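Local coordinates for protein EscN (Escherichia coli O127:H6, PDB 2OBL) that is a type III secretion system protein of the ATP synthase alpha/beta family, its C-terminal part being built around a P-loop nucleotide-binding fold, at residues M166-V169 with T170-A173; N227-P231 with I232-V236; V245-R248 with E249-E252. The protein carries 1 engineered substitution. One frame throughout, in Å; residues are numbered along the deposited sequence.

Interaction 1: M166-V169 with T170-A173; sequences MDSV and TRYA. With IMD (imidazole), chain D.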
ATOM      1  N   MET A 166      -0.920   5.692  -2.778  1.00 14.22           N
ATOM      2  CA  MET A 166      -1.635   6.042  -3.989  1.00 16.07           C
ATOM      3  C   MET A 166      -2.730   5.023  -4.256  1.00 15.16           C
ATOM      4  O   MET A 166      -2.448   3.868  -4.561  1.00 13.45           O
ATOM      5  CB  MET A 166      -0.678   6.106  -5.174  1.00 17.24           C
ATOM      6  CG  MET A 166      -1.420   6.435  -6.466  1.00 18.89           C
ATOM      7  SD  MET A 166      -0.362   6.533  -7.913  1.00 23.33           S
ATOM      8  CE  MET A 166       0.953   7.534  -7.273  1.00 21.56           C
ATOM      9  N   ASP A 167      -3.978   5.460  -4.129  1.00 14.71           N
ATOM     10  CA  ASP A 167      -5.135   4.603  -4.351  1.00 14.39           C
ATOM     11  C   ASP A 167      -5.916   5.265  -5.492  1.00 12.84           C
ATOM     12  O   ASP A 167      -6.728   6.155  -5.231  1.00 10.93           O
ATOM     13  CB  ASP A 167      -5.979   4.550  -3.057  1.00 15.36           C
ATOM     14  CG  ASP A 167      -7.117   3.521  -3.106  1.00 16.15           C
ATOM     15  OD1 ASP A 167      -7.006   2.486  -3.796  1.00 15.75           O
ATOM     16  OD2 ASP A 167      -8.149   3.747  -2.435  1.00 17.77           O
ATOM     17  N   SER A 168      -5.682   4.864  -6.747  1.00 11.63           N
ATOM     18  CA  SER A 168      -4.921   3.672  -7.122  1.00 11.31           C
ATOM     19  C   SER A 168      -4.043   3.942  -8.331  1.00 11.77           C
ATOM     20  O   SER A 168      -4.324   4.850  -9.115  1.00 11.82           O
ATOM     21  CB  SER A 168      -5.907   2.571  -7.531  1.00 10.94           C
ATOM     22  OG  SER A 168      -6.723   3.012  -8.625  1.00 10.46           O
ATOM     23  N   VAL A 169      -3.000   3.136  -8.509  1.00 11.63           N
ATOM     24  CA  VAL A 169      -2.214   3.257  -9.723  1.00 12.82           C
ATOM     25  C   VAL A 169      -3.082   2.847 -10.913  1.00 12.38           C
ATOM     26  O   VAL A 169      -2.899   3.347 -12.018  1.00 11.55           O
ATOM     27  CB  VAL A 169      -0.869   2.483  -9.635  1.00 14.10           C
ATOM     28  CG1 VAL A 169      -1.084   0.977  -9.600  1.00 14.48           C
ATOM     29  CG2 VAL A 169       0.049   2.895 -10.795  1.00 15.63           C
ATOM     30  N   THR A 170      -4.043   1.946 -10.671  1.00 10.48           N
ATOM     31  CA  THR A 170      -4.967   1.521 -11.730  1.00 11.05           C
ATOM     32  C   THR A 170      -5.737   2.695 -12.339  1.00 11.23           C
ATOM     33  O   THR A 170      -5.812   2.839 -13.560  1.00 10.80           O
ATOM     34  CB  THR A 170      -5.967   0.495 -11.176  1.00 10.65           C
ATOM     35  OG1 THR A 170      -5.243  -0.658 -10.724  1.00 10.39           O
ATOM     36  CG2 THR A 170      -6.991   0.097 -12.257  1.00 10.96           C
ATOM     37  N   ARG A 171      -6.319   3.537 -11.491  1.00 11.09           N
ATOM     38  CA  ARG A 171      -7.123   4.655 -12.006  1.00 11.62           C
ATOM     39  C   ARG A 171      -6.261   5.807 -12.478  1.00 11.48           C
ATOM     40  O   ARG A 171      -6.656   6.550 -13.396  1.00 11.34           O
ATOM     41  CB  ARG A 171      -8.184   5.089 -10.992  1.00 12.33           C
ATOM     42  CG  ARG A 171      -9.249   4.008 -10.778  1.00 15.15           C
ATOM     43  CD  ARG A 171     -10.497   4.567 -10.108  1.00 17.42           C
ATOM     44  NE  ARG A 171     -11.354   3.515  -9.558  1.00 20.34           N
ATOM     45  CZ  ARG A 171     -12.393   3.000 -10.198  1.00 22.75           C
ATOM     46  NH1 ARG A 171     -12.705   3.442 -11.412  1.00 23.89           N
ATOM     47  NH2 ARG A 171     -13.135   2.056  -9.616  1.00 23.06           N
ATOM     48  N   TYR A 172      -5.066   5.933 -11.898  1.00 11.42           N
ATOM     49  CA  TYR A 172      -4.076   6.847 -12.440  1.00 11.80           C
ATOM     50  C   TYR A 172      -3.792   6.456 -13.890  1.00 11.84           C
ATOM     51  O   TYR A 172      -3.751   7.312 -14.783  1.00 11.83           O
ATOM     52  CB  TYR A 172      -2.743   6.797 -11.672  1.00 12.77           C
ATOM     53  CG  TYR A 172      -1.611   7.201 -12.588  1.00 13.07           C
ATOM     54  CD1 TYR A 172      -1.356   8.545 -12.855  1.00 12.86           C
ATOM     55  CD2 TYR A 172      -0.832   6.245 -13.240  1.00 11.86           C
ATOM     56  CE1 TYR A 172      -0.364   8.923 -13.732  1.00 13.38           C
ATOM     57  CE2 TYR A 172       0.170   6.616 -14.116  1.00 12.86           C
ATOM     58  CZ  TYR A 172       0.395   7.963 -14.363  1.00 13.04           C
ATOM     59  OH  TYR A 172       1.386   8.338 -15.238  1.00 13.55           O
ATOM     60  N   ALA A 173      -3.573   5.162 -14.110  1.00 10.22           N
ATOM     61  CA  ALA A 173      -3.199   4.663 -15.450  1.00 10.62           C
ATOM     62  C   ALA A 173      -4.320   4.851 -16.470  1.00 11.38           C
ATOM     63  O   ALA A 173      -4.065   5.139 -17.646  1.00 10.94           O
ATOM     64  CB  ALA A 173      -2.772   3.201 -15.380  1.00 10.87           C
TER
HETATM   65  N1  IMD D1295     -10.630   7.548  -3.881  1.00 29.33           N
HETATM   66  C2  IMD D1295      -9.560   6.729  -3.982  1.00 28.24           C
HETATM   67  N3  IMD D1295      -9.604   5.860  -2.939  1.00 29.78           N
HETATM   68  C4  IMD D1295     -10.699   6.133  -2.183  1.00 29.18           C
HETATM   69  C5  IMD D1295     -11.344   7.207  -2.777  1.00 29.06           C
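Met-166, near the end of strand 161-167, reaches Tyr-172 in the first turn of helix 169-182, SD standing 4.5 Å from Tyr-172 CB in a loose apolar contact. Asp-167 OD2 accepts a nearly straight bond (167°) from N3 of an imidazole, probably from the crystallisation liquor, 2.6 Å away, and also forms a salt bridge to Lys-84, while OD1 is hydrogen-bonded to Thr-220 OG1. A cis peptide leads into Ser-168, the N-cap. With chi1 at 59°, OG is tucked over its own backbone, close enough to the first helical turn to accept from Arg-171 N at 2.9 Å. The Ser-168 carbonyl O takes Tyr-172 N at 3.1 Å, so one residue meets two amides of the opening turn. Val-169 starts the helix: its O receives Ala-173 N at 2.9 Å and lies in the plane of the Tyr-172 ring, at its edge, while CG2 is 4.2 Å from Tyr-172 CD2. Tyr-172 OH is hydrogen-bonded to Ser-199 OG. A strand ending in an aspartate that pairs with the lysine of a probable P-loop, followed at once by a capped helix, is consistent with the Walker B region of P-loop nucleotide-binding folds.

Interaction 2: N227-P231 with I232-V236; sequences NVNDP and IGDEV. With CA (calcium ion), chain B.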
ATOM      1  N   ASN A 227     -11.843 -11.736 -16.633  1.00 17.29           N
ATOM      2  CA  ASN A 227     -10.629 -12.447 -16.977  1.00 15.96           C
ATOM      3  C   ASN A 227      -9.831 -11.657 -17.999  1.00 13.83           C
ATOM      4  O   ASN A 227      -9.042 -12.214 -18.752  1.00 13.51           O
ATOM      5  CB  ASN A 227     -10.969 -13.857 -17.458  1.00 17.62           C
ATOM      6  CG  ASN A 227     -11.512 -14.741 -16.333  1.00 18.83           C
ATOM      7  OD1 ASN A 227     -10.961 -14.773 -15.221  1.00 19.74           O
ATOM      8  ND2 ASN A 227     -12.586 -15.465 -16.619  1.00 20.07           N
ATOM      9  N   VAL A 228     -10.027 -10.342 -17.996  1.00 11.61           N
ATOM     10  CA  VAL A 228      -9.352  -9.495 -18.963  1.00 11.29           C
ATOM     11  C   VAL A 228      -7.974  -9.143 -18.412  1.00 10.25           C
ATOM     12  O   VAL A 228      -7.840  -8.791 -17.237  1.00  9.11           O
ATOM     13  CB  VAL A 228     -10.167  -8.207 -19.233  1.00 11.56           C
ATOM     14  CG1 VAL A 228      -9.342  -7.211 -20.039  1.00 12.19           C
ATOM     15  CG2 VAL A 228     -11.490  -8.561 -19.926  1.00 13.55           C
ATOM     16  N   ASN A 229      -6.947  -9.230 -19.256  1.00  9.88           N
ATOM     17  CA  ASN A 229      -5.604  -8.855 -18.809  1.00 10.54           C
ATOM     18  C   ASN A 229      -5.525  -7.383 -18.385  1.00 11.63           C
ATOM     19  O   ASN A 229      -6.086  -6.498 -19.055  1.00 12.80           O
ATOM     20  CB  ASN A 229      -4.547  -9.149 -19.876  1.00 10.63           C
ATOM     21  CG  ASN A 229      -3.137  -9.027 -19.327  1.00 12.02           C
ATOM     22  OD1 ASN A 229      -2.860  -9.500 -18.224  1.00 12.60           O
ATOM     23  ND2 ASN A 229      -2.257  -8.381 -20.071  1.00 12.75           N
ATOM     24  N   ASP A 230      -4.849  -7.137 -17.264  1.00 11.62           N
ATOM     25  CA  ASP A 230      -4.488  -5.770 -16.856  1.00 11.39           C
ATOM     26  C   ASP A 230      -2.976  -5.600 -16.993  1.00 11.63           C
ATOM     27  O   ASP A 230      -2.215  -5.958 -16.095  1.00 10.39           O
ATOM     28  CB  ASP A 230      -4.960  -5.465 -15.422  1.00 12.33           C
ATOM     29  CG  ASP A 230      -4.295  -4.223 -14.832  1.00 13.16           C
ATOM     30  OD1 ASP A 230      -3.783  -3.403 -15.616  1.00 12.52           O
ATOM     31  OD2 ASP A 230      -4.260  -4.097 -13.588  1.00 15.43           O
ATOM     32  N   PRO A 231      -2.540  -5.037 -18.119  1.00 11.85           N
ATOM     33  CA  PRO A 231      -1.114  -4.939 -18.379  1.00 10.65           C
ATOM     34  C   PRO A 231      -0.403  -3.916 -17.480  1.00 11.28           C
ATOM     35  O   PRO A 231       0.808  -4.004 -17.309  1.00 10.19           O
ATOM     36  CB  PRO A 231      -1.058  -4.504 -19.841  1.00 12.50           C
ATOM     37  CG  PRO A 231      -2.307  -3.741 -20.051  1.00 11.74           C
ATOM     38  CD  PRO A 231      -3.344  -4.477 -19.227  1.00 12.21           C
ATOM     39  N   ILE A 232      -1.154  -2.966 -16.923  1.00 11.33           N
ATOM     40  CA  ILE A 232      -0.580  -1.975 -16.000  1.00 12.22           C
ATOM     41  C   ILE A 232      -0.177  -2.691 -14.711  1.00 10.65           C
ATOM     42  O   ILE A 232       0.959  -2.555 -14.247  1.00 11.69           O
ATOM     43  CB  ILE A 232      -1.585  -0.836 -15.697  1.00 13.26           C
ATOM     44  CG1 ILE A 232      -1.887  -0.038 -16.965  1.00 13.26           C
ATOM     45  CG2 ILE A 232      -1.070   0.074 -14.572  1.00 14.67           C
ATOM     46  CD1 ILE A 232      -0.635   0.581 -17.625  1.00 13.50           C
ATOM     47  N   GLY A 233      -1.098  -3.471 -14.153  1.00  9.88           N
ATOM     48  CA  GLY A 233      -0.828  -4.248 -12.927  1.00 10.04           C
ATOM     49  C   GLY A 233       0.368  -5.163 -13.145  1.00 10.87           C
ATOM     50  O   GLY A 233       1.197  -5.336 -12.246  1.00  9.49           O
ATOM     51  N   ASP A 234       0.456  -5.734 -14.348  1.00 10.52           N
ATOM     52  CA  ASP A 234       1.542  -6.677 -14.662  1.00 10.40           C
ATOM     53  C   ASP A 234       2.884  -5.956 -14.622  1.00 10.13           C
ATOM     54  O   ASP A 234       3.849  -6.461 -14.064  1.00  8.11           O
ATOM     55  CB  ASP A 234       1.364  -7.348 -16.034  1.00 11.31           C
ATOM     56  CG  ASP A 234       0.175  -8.295 -16.083  1.00 10.89           C
ATOM     57  OD1 ASP A 234      -0.483  -8.514 -15.054  1.00 10.76           O
ATOM     58  OD2 ASP A 234      -0.117  -8.818 -17.172  1.00 11.51           O
ATOM     59  N   GLU A 235       2.948  -4.781 -15.231  1.00  9.91           N
ATOM     60  CA  GLU A 235       4.184  -4.020 -15.240  1.00  9.84           C
ATOM     61  C   GLU A 235       4.572  -3.623 -13.817  1.00  9.66           C
ATOM     62  O   GLU A 235       5.739  -3.671 -13.468  1.00  9.49           O
ATOM     63  CB  GLU A 235       4.098  -2.778 -16.157  1.00 11.92           C
ATOM     64  CG  GLU A 235       3.882  -3.123 -17.647  1.00 14.11           C
ATOM     65  CD  GLU A 235       4.931  -4.063 -18.229  1.00 15.99           C
ATOM     66  OE1 GLU A 235       6.089  -4.040 -17.758  1.00 16.39           O
ATOM     67  OE2 GLU A 235       4.607  -4.804 -19.194  1.00 17.74           O
ATOM     68  N   VAL A 236       3.581  -3.255 -13.011  1.00  9.60           N
ATOM     69  CA  VAL A 236       3.810  -2.884 -11.621  1.00 10.66           C
ATOM     70  C   VAL A 236       4.375  -4.079 -10.842  1.00  9.54           C
ATOM     71  O   VAL A 236       5.354  -3.938 -10.106  1.00 11.00           O
ATOM     72  CB  VAL A 236       2.511  -2.332 -10.995  1.00 11.33           C
ATOM     73  CG1 VAL A 236       2.633  -2.203  -9.491  1.00 13.44           C
ATOM     74  CG2 VAL A 236       2.169  -0.961 -11.636  1.00 12.83           C
TER
HETATM   75 CA    CA B1001      -1.856 -10.229 -16.189  0.50 14.92          CA
HETATM   76  O   HOH W   1       0.571  -7.940 -19.667  1.00 35.47           O
HETATM   77  O   HOH W   2      -3.407  -8.568 -15.228  1.00 17.73           O
HETATM   78  O   HOH W   3       2.234  -5.501 -19.287  1.00 31.92           O
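The chain runs extended through Asn-229 and Asp-230, with psi values of 137° and 96°, and turns helical at Pro-231. Two i-to-i+4 bonds open the helix: Asp-234 N to Asp-230 O at 3.2 Å and Glu-235 N to Pro-231 O at 3.1 Å. Asp-230 is the N-cap. OD1 of its carboxylate accepts from Gly-233 N at 3.1 Å, the donor lying above the carboxylate plane on a nearly straight path (171°), and more weakly from Ile-232 N. Around the calcium ion, Asp-234 is bidentate, through both OD1 and OD2, while Asn-229 gives OD1 at 2.4 Å from the metal. The two ligand oxygens Asn-229 OD1 and Asp-234 OD2 are 3.0 Å apart, a closeness that follows from both binding the same calcium ion; it is not a hydrogen bond. A water ties the same pair together, accepting from Asn-229 ND2 and donating to Asp-234 OD2 at 2.7 Å. A second water binds the calcium at 2.5 Å and accepts from Asp-230 N, linking the cap residue to the site. The loop joins strand 214-222 to helix 231-239. Ile-232, buried, packs on Val-196 and Phe-197 of helix 194-204, and both Pro-231 and Ile-232 rest on Phe-192.

Interaction 3: V245-R248 with E249-E252; sequences VLTR and ELAE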
ATOM      1  N   VAL A 245      -1.605  -9.217  -1.347  1.00 10.45           N
ATOM      2  CA  VAL A 245      -2.752  -9.599  -2.169  1.00 11.46           C
ATOM      3  C   VAL A 245      -3.964  -9.899  -1.303  1.00 11.13           C
ATOM      4  O   VAL A 245      -3.886 -10.740  -0.399  1.00 11.48           O
ATOM      5  CB  VAL A 245      -2.427 -10.830  -3.013  1.00 12.00           C
ATOM      6  CG1 VAL A 245      -3.670 -11.293  -3.784  1.00 12.15           C
ATOM      7  CG2 VAL A 245      -1.259 -10.520  -3.949  1.00 11.77           C
ATOM      8  N   LEU A 246      -5.079  -9.228  -1.585  1.00  9.85           N
ATOM      9  CA  LEU A 246      -6.326  -9.486  -0.858  1.00 10.34           C
ATOM     10  C   LEU A 246      -7.219 -10.333  -1.740  1.00 11.75           C
ATOM     11  O   LEU A 246      -7.249 -10.136  -2.954  1.00 11.93           O
ATOM     12  CB  LEU A 246      -7.050  -8.175  -0.543  1.00 11.81           C
ATOM     13  CG  LEU A 246      -6.215  -7.076   0.091  1.00 12.13           C
ATOM     14  CD1 LEU A 246      -7.117  -5.911   0.574  1.00 13.19           C
ATOM     15  CD2 LEU A 246      -5.402  -7.636   1.245  1.00 12.11           C
ATOM     16  N   THR A 247      -7.969 -11.252  -1.138  1.00 11.47           N
ATOM     17  CA  THR A 247      -8.790 -12.165  -1.921  1.00 13.20           C
ATOM     18  C   THR A 247     -10.240 -12.178  -1.492  1.00 13.35           C
ATOM     19  O   THR A 247     -10.551 -12.037  -0.307  1.00 13.62           O
ATOM     20  CB  THR A 247      -8.264 -13.615  -1.856  1.00 13.41           C
ATOM     21  OG1 THR A 247      -8.350 -14.097  -0.504  1.00 13.30           O
ATOM     22  CG2 THR A 247      -6.823 -13.694  -2.356  1.00 12.42           C
ATOM     23  N   ARG A 248     -11.118 -12.361  -2.472  1.00 14.88           N
ATOM     24  CA  ARG A 248     -12.547 -12.558  -2.213  1.00 16.16           C
ATOM     25  C   ARG A 248     -12.765 -13.774  -1.318  1.00 15.71           C
ATOM     26  O   ARG A 248     -13.628 -13.762  -0.439  1.00 16.19           O
ATOM     27  CB  ARG A 248     -13.307 -12.704  -3.534  1.00 18.65           C
ATOM     28  CG  ARG A 248     -14.820 -12.786  -3.381  1.00 21.44           C
ATOM     29  CD  ARG A 248     -15.535 -12.224  -4.607  1.00 24.28           C
ATOM     30  NE  ARG A 248     -15.406 -10.769  -4.673  1.00 26.46           N
ATOM     31  CZ  ARG A 248     -14.672 -10.121  -5.571  1.00 27.08           C
ATOM     32  NH1 ARG A 248     -14.003 -10.800  -6.496  1.00 27.52           N
ATOM     33  NH2 ARG A 248     -14.608  -8.795  -5.546  1.00 27.18           N
ATOM     34  N   GLU A 249     -11.966 -14.816  -1.521  1.00 14.94           N
ATOM     35  CA  GLU A 249     -12.082 -16.032  -0.721  1.00 14.92           C
ATOM     36  C   GLU A 249     -11.934 -15.791   0.784  1.00 14.45           C
ATOM     37  O   GLU A 249     -12.702 -16.345   1.587  1.00 13.65           O
ATOM     38  CB  GLU A 249     -11.095 -17.096  -1.212  1.00 15.12           C
ATOM     39  CG  GLU A 249     -11.490 -17.726  -2.550  1.00 15.47           C
ATOM     40  CD  GLU A 249     -11.293 -16.808  -3.763  1.00 16.63           C
ATOM     41  OE1 GLU A 249     -10.495 -15.835  -3.692  1.00 15.35           O
ATOM     42  OE2 GLU A 249     -11.948 -17.073  -4.798  1.00 17.28           O
ATOM     43  N   LEU A 250     -10.958 -14.975   1.178  1.00 13.52           N
ATOM     44  CA  LEU A 250     -10.824 -14.604   2.585  1.00 14.09           C
ATOM     45  C   LEU A 250     -11.907 -13.623   3.046  1.00 14.56           C
ATOM     46  O   LEU A 250     -12.443 -13.757   4.152  1.00 14.88           O
ATOM     47  CB  LEU A 250      -9.423 -14.056   2.885  1.00 13.62           C
ATOM     48  CG  LEU A 250      -8.323 -15.116   2.811  1.00 13.98           C
ATOM     49  CD1 LEU A 250      -6.937 -14.472   2.856  1.00 14.85           C
ATOM     50  CD2 LEU A 250      -8.482 -16.177   3.910  1.00 13.65           C
ATOM     51  N   ALA A 251     -12.238 -12.642   2.213  1.00 15.07           N
ATOM     52  CA  ALA A 251     -13.286 -11.691   2.580  1.00 16.49           C
ATOM     53  C   ALA A 251     -14.628 -12.382   2.872  1.00 17.54           C
ATOM     54  O   ALA A 251     -15.379 -11.951   3.751  1.00 17.65           O
ATOM     55  CB  ALA A 251     -13.451 -10.619   1.501  1.00 16.04           C
ATOM     56  N   GLU A 252     -14.923 -13.457   2.146  1.00 18.27           N
ATOM     57  CA  GLU A 252     -16.196 -14.168   2.311  1.00 19.65           C
ATOM     58  C   GLU A 252     -16.205 -15.081   3.536  1.00 19.34           C
ATOM     59  O   GLU A 252     -17.266 -15.542   3.988  1.00 18.82           O
ATOM     60  CB  GLU A 252     -16.535 -14.934   1.034  1.00 21.57           C
ATOM     61  CG  GLU A 252     -16.832 -13.997  -0.122  1.00 23.49           C
ATOM     62  CD  GLU A 252     -17.140 -14.722  -1.407  1.00 24.99           C
ATOM     63  OE1 GLU A 252     -16.742 -15.901  -1.531  1.00 26.45           O
ATOM     64  OE2 GLU A 252     -17.785 -14.115  -2.292  1.00 25.34           O
TER
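An N-cap by Thr-247 starts the short helix 248-251, which follows strand 242-245 of the central sheet in the nucleotide-binding fold. Thr-247 OG1 accepts from Leu-250 N at 3.2 Å, with an N-H...O angle of 160°. Its chi1 of 64° sets OG1 within bonding distance and leaves CG2 beside the backbone N. The same OG1 lies 3.5 Å from Leu-250 CG, where the two side chains meet at a slant. Backbone bonds complete the turn: Ala-251 N to Thr-247 O at 3.1 Å, and Glu-252 N to Arg-248 O at 2.9 Å. Glu-249, bent at chi2 (73°), folds its carboxylate back over the start of the helix, placing OE1 3.6 Å from Thr-247 CB. Before the cap, Leu-246 shares a backbone hydrogen bond with Phe-77 of strand 73-78, which leads into the probable P-loop. Arg-248 sends its guanidinium there too, NH2 bonding to the carbonyl O of Ser-80. It is the aliphatic part of the Arg-248 side chain that meets the Glu-252 carboxylate: CG is 3.4 Å from Glu-252 OE2, whereas Arg-248 NE stays 4.7 Å from that oxygen, so the opposite charges are near without a salt bridge.

All three contacts are helix starts after strands of one mixed sheet, and they come in series along the chain: interaction 1 follows strand 161-167, interaction 2 strand 214-222 and interaction 3 strand 242-245. The first two strands are parallel neighbours; strand 73-78, which leads to the probable P-loop, lies between the second and third. Interactions 1 and 2 have centres about 12 Å apart and touch through packing of Ala-173 CB on Ile-232 CG2 at 3.7 Å. Interaction 3 stands apart, its centre about 20 Å from that of interaction 1 and 19 Å from that of interaction 2. Interactions 1 and 3 both border the probable P-loop, whereas interaction 2 carries the calcium site.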